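Local coordinates for meso-diaminopimelate dehydrogenase (Clostridium tetani, PDB 3WGZ), which catalyses the NADP+-dependent oxidative deamination of meso-2,6-diaminopimelate and is seen here as an engineered variant crystallised with D-leucine, at the interface of chains A and B. Residues are numbered along the deposited sequence; one frame, centred on the assembly and turned at random. Chains: chain A/B, Meso-diaminopimelate dehydrogenase.

Contact 1: the interface of chains A and B. Residues chain A 133, 306-308; chain B 309-311.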
loop_
_atom_site.group_PDB
_atom_site.type_symbol
_atom_site.label_atom_id
_atom_site.label_comp_id
_atom_site.label_asym_id
_atom_site.label_seq_id
_atom_site.Cartn_x
_atom_site.Cartn_y
_atom_site.Cartn_z
ATOM N N LEU A 133 7.940 3.486 -0.167
ATOM C CA LEU A 133 8.848 2.480 0.360
ATOM C C LEU A 133 8.583 1.115 -0.254
ATOM O O LEU A 133 9.497 0.464 -0.744
ATOM C CB LEU A 133 8.702 2.389 1.875
ATOM C CG LEU A 133 9.667 1.405 2.532
ATOM C CD1 LEU A 133 11.093 1.872 2.269
ATOM C CD2 LEU A 133 9.384 1.304 4.020
ATOM N N LEU A 306 6.262 3.670 8.956
ATOM C CA LEU A 306 7.215 2.704 8.417
ATOM C C LEU A 306 7.569 1.576 9.382
ATOM O O LEU A 306 8.062 0.531 8.957
ATOM C CB LEU A 306 8.498 3.418 7.974
ATOM C CG LEU A 306 8.298 4.670 7.103
ATOM C CD1 LEU A 306 9.649 5.218 6.680
ATOM C CD2 LEU A 306 7.469 4.335 5.869
ATOM N N ASP A 307 7.312 1.780 10.671
ATOM C CA ASP A 307 7.634 0.769 11.682
ATOM C C ASP A 307 6.424 -0.034 12.174
ATOM O O ASP A 307 6.570 -0.929 13.002
ATOM C CB ASP A 307 8.281 1.437 12.897
ATOM C CG ASP A 307 9.420 2.372 12.519
ATOM O OD1 ASP A 307 10.402 1.918 11.886
ATOM O OD2 ASP A 307 9.335 3.569 12.858
ATOM N N ILE A 308 5.238 0.279 11.668
ATOM C CA ILE A 308 4.034 -0.395 12.135
ATOM C C ILE A 308 3.431 -1.433 11.188
ATOM O O ILE A 308 3.026 -1.107 10.073
ATOM C CB ILE A 308 2.942 0.647 12.472
ATOM C CG1 ILE A 308 3.509 1.698 13.430
ATOM C CG2 ILE A 308 1.744 -0.031 13.110
ATOM C CD1 ILE A 308 2.570 2.864 13.698
ATOM N N PRO B 309 6.635 -4.924 9.240
ATOM C CA PRO B 309 6.676 -3.480 8.974
ATOM C C PRO B 309 7.394 -3.290 7.654
ATOM O O PRO B 309 8.370 -3.988 7.373
ATOM C CB PRO B 309 7.501 -2.923 10.136
ATOM C CG PRO B 309 7.426 -3.989 11.196
ATOM C CD PRO B 309 7.473 -5.265 10.401
ATOM N N PHE B 310 6.915 -2.357 6.842
ATOM C CA PHE B 310 7.531 -2.095 5.547
ATOM C C PHE B 310 9.005 -1.697 5.672
ATOM O O PHE B 310 9.782 -1.902 4.744
ATOM C CB PHE B 310 6.749 -0.996 4.812
ATOM C CG PHE B 310 5.463 -1.472 4.183
ATOM C CD1 PHE B 310 4.946 -2.736 4.474
ATOM C CD2 PHE B 310 4.778 -0.663 3.286
ATOM C CE1 PHE B 310 3.775 -3.180 3.881
ATOM C CE2 PHE B 310 3.603 -1.097 2.683
ATOM C CZ PHE B 310 3.097 -2.360 2.980
ATOM N N SER B 311 9.392 -1.135 6.813
ATOM C CA SER B 311 10.783 -0.725 7.007
ATOM C C SER B 311 11.721 -1.914 6.864
ATOM O O SER B 311 12.861 -1.759 6.440
ATOM C CB SER B 311 10.987 -0.097 8.389
ATOM O OG SER B 311 10.658 -1.023 9.408
HETATM O O HOH W 1 11.029 -0.656 12.422
#

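Contact 2: the interface of chains A and B. Residues chain A 138-139, 259, 265, 267; chain B 275, 279, 282-283.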
loop_
_atom_site.group_PDB
_atom_site.type_symbol
_atom_site.label_atom_id
_atom_site.label_comp_id
_atom_site.label_asym_id
_atom_site.label_seq_id
_atom_site.Cartn_x
_atom_site.Cartn_y
_atom_site.Cartn_z
ATOM N N ILE A 138 10.151 -3.474 -3.660
ATOM C CA ILE A 138 9.817 -4.603 -4.519
ATOM C C ILE A 138 10.453 -4.452 -5.897
ATOM O O ILE A 138 10.855 -5.436 -6.519
ATOM C CB ILE A 138 8.295 -4.733 -4.712
ATOM C CG1 ILE A 138 7.590 -4.707 -3.355
ATOM C CG2 ILE A 138 7.993 -6.021 -5.459
ATOM C CD1 ILE A 138 8.129 -5.725 -2.380
ATOM N N LEU A 139 10.518 -3.213 -6.377
ATOM C CA LEU A 139 11.124 -2.923 -7.668
ATOM C C LEU A 139 12.287 -1.985 -7.383
ATOM O O LEU A 139 12.167 -0.765 -7.513
ATOM C CB LEU A 139 10.110 -2.256 -8.590
ATOM C CG LEU A 139 8.903 -3.111 -8.986
ATOM C CD1 LEU A 139 7.907 -2.268 -9.749
ATOM C CD2 LEU A 139 9.362 -4.278 -9.848
ATOM N N THR A 259 12.448 -5.558 -13.896
ATOM C CA THR A 259 13.108 -6.645 -13.187
ATOM C C THR A 259 14.181 -7.100 -14.174
ATOM O O THR A 259 14.125 -6.719 -15.344
ATOM C CB THR A 259 12.109 -7.791 -12.860
ATOM O OG1 THR A 259 11.244 -8.025 -13.981
ATOM C CG2 THR A 259 11.266 -7.421 -11.643
ATOM N N GLN A 265 7.224 -3.510 -15.056
ATOM C CA GLN A 265 6.423 -3.801 -13.870
ATOM C C GLN A 265 5.928 -2.481 -13.297
ATOM O O GLN A 265 6.734 -1.594 -13.004
ATOM C CB GLN A 265 7.275 -4.528 -12.830
ATOM C CG GLN A 265 8.107 -5.666 -13.406
ATOM C CD GLN A 265 7.297 -6.908 -13.681
ATOM O OE1 GLN A 265 6.097 -6.839 -13.970
ATOM N NE2 GLN A 265 7.951 -8.060 -13.607
ATOM N N MET A 267 3.411 -0.562 -10.325
ATOM C CA MET A 267 2.634 -0.614 -9.087
ATOM C C MET A 267 2.030 0.760 -8.857
ATOM O O MET A 267 2.719 1.777 -9.022
ATOM C CB MET A 267 3.533 -0.929 -7.891
ATOM C CG MET A 267 4.353 -2.183 -8.016
ATOM S SD MET A 267 5.642 -2.313 -6.748
ATOM C CE MET A 267 4.668 -2.180 -5.246
ATOM N N SER B 275 5.723 -9.290 -16.528
ATOM C CA SER B 275 6.177 -10.622 -16.151
ATOM C C SER B 275 5.726 -10.942 -14.720
ATOM O O SER B 275 6.385 -10.568 -13.756
ATOM C CB SER B 275 7.701 -10.718 -16.254
ATOM O OG SER B 275 8.151 -12.008 -15.881
ATOM N N PHE B 279 7.951 -10.572 -11.049
ATOM C CA PHE B 279 7.504 -9.664 -10.007
ATOM C C PHE B 279 7.375 -10.431 -8.704
ATOM O O PHE B 279 7.901 -10.021 -7.670
ATOM C CB PHE B 279 6.152 -9.054 -10.358
ATOM C CG PHE B 279 5.712 -8.001 -9.393
ATOM C CD1 PHE B 279 6.367 -6.775 -9.343
ATOM C CD2 PHE B 279 4.661 -8.240 -8.516
ATOM C CE1 PHE B 279 5.979 -5.797 -8.433
ATOM C CE2 PHE B 279 4.264 -7.277 -7.602
ATOM C CZ PHE B 279 4.926 -6.047 -7.559
ATOM N N SER B 282 10.604 -10.927 -7.214
ATOM C CA SER B 282 11.130 -9.705 -6.604
ATOM C C SER B 282 10.548 -9.490 -5.222
ATOM O O SER B 282 11.258 -9.074 -4.309
ATOM C CB SER B 282 10.820 -8.476 -7.455
ATOM O OG SER B 282 11.657 -8.433 -8.581
ATOM N N VAL B 283 9.254 -9.758 -5.074
ATOM C CA VAL B 283 8.594 -9.605 -3.780
ATOM C C VAL B 283 9.191 -10.624 -2.816
ATOM O O VAL B 283 9.441 -10.321 -1.652
ATOM C CB VAL B 283 7.074 -9.871 -3.876
ATOM C CG1 VAL B 283 6.451 -9.810 -2.501
ATOM C CG2 VAL B 283 6.421 -8.844 -4.803
#

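Contact 1: the interface of chains A and B
A:Leu306 and B:Ser311 meet where one short 3-10 helix (305-307) abuts the start of another (310-313), a loop-on-loop patch of a two-fold homodimeric interface. Polar contact centres on a main-chain carbonyl. The backbone N of B:Ser311 donates to A:Leu306 O at 3.0 Å, lying in the plane of that carbonyl, with the bond bent, 141° at the hydrogen. It is a worked case of a helix-start N-H met by a partner's carbonyl, which may act much as a cap for the start of helix 310-313. The side-chain hydroxyl OG of B:Ser311 approaches the same A:Leu306 O at 3.1 Å, but this second bond is weak. With chi1 at 60°, OG stands between its own backbone N and carbonyl carbon, which turns it back over the loop of chain A.

Water extends the polar link. Water 1 lies 2.7 Å from the carboxylate oxygen OD1 of A:Asp307 and 3.1 Å from B:Ser311 OG, bridging two groups that do not bond directly. The serine hydroxyl is therefore placed between a carbonyl and a carboxylate that it reaches through water.

Apolar contacts flank this polar core on both sides. On one, B:Pro309 CB lies 4.0 Å from A:Asp307 CA, and the same ring carbon packs in van der Waals contact against the backbone oxygen of that aspartate. On the other, A:Leu133 reaches out from helix 123-138: its CG is anti to the backbone N (chi1 -177°), and methyl CD2 forms the tip that touches chain B. That methyl meets the CB of B:Phe310 at 3.6 Å and also rests against the neighbouring backbone; the phenyl ring itself turns away, so phenylalanine contributes its stem here.

Two-fold symmetry repeats the arrangement with the chains exchanged, so that this one stretch of sequence serves as both docking loop and receiving loop, and the patch thereby helps tie the two subunits together.

Contact 2: the interface of chains A and B
B:Phe279 packs its ring against apolar side chains of chain A in this diaminopimelate dehydrogenase dimer, with methyl groups on one side and side chains from two different elements at its edge. B:Val283, one turn further along the same helix, places CG2 3.8 Å above the ring plane, offset toward the rim. A:Ile138 CG2, from the other subunit, lies on the same side at the rim, 3.6 Å from B:Phe279 CE1. At the edge, in the ring plane, lie A:Leu139 CD2 and the sulfur SD of A:Met267, the latter 3.9 Å from B:Phe279 CE1. The patch is a helix-against-sheet junction: helix 276-296 of chain B meets the end of helix 123-138 and strands 249-259 and 263-273 of chain A. A chi1 of -174° carries the phenylalanine ring anti to its own main-chain nitrogen and toward chain A.

Packing is tight where two branched residues meet. The CG2 methyls of A:Ile138 and B:Val283 approach to 3.3 Å, closer than usual for carbons. Next to them, B:Ser282 fits between the carbonyl of A:Ile138, near its CB, and the CG2 methyl of A:Thr259, near its OG.

As often where a ring packs at face and edge, a polar anchor lies alongside. A:Gln265 bends at chi2 (-77°), bringing its amide NE2 to the carbonyl O of B:Ser275 at 3.0 Å, nearly straight at 168° and close to the plane of the glutamine amide, although the donor is tilted from the carbonyl plane. A:Thr259 OG1 accepts a weak bond from A:Gln265 NE2 at 3.3 Å and may steady the amide. B:Ser275 immediately precedes helix 276-296, and the bond may help fix where that helix starts.

Contact 1 and contact 2 have centres about 18 Å apart, and helix 123-138 of chain A joins them: A:Leu133 serves the first, and A:Ile138, at the helix end, the second. Their partners in chain B come from separate segments, the loop and 3-10 helix around 309-313 and the long helix 276-296, so one helix of chain A engages two distinct elements of its neighbour. Contact 1 relies more on backbone and water, contact 2 on side-chain packing. With their symmetry twins, the patches place contacts at separate points of the subunit junction, consistent with a stable homodimer.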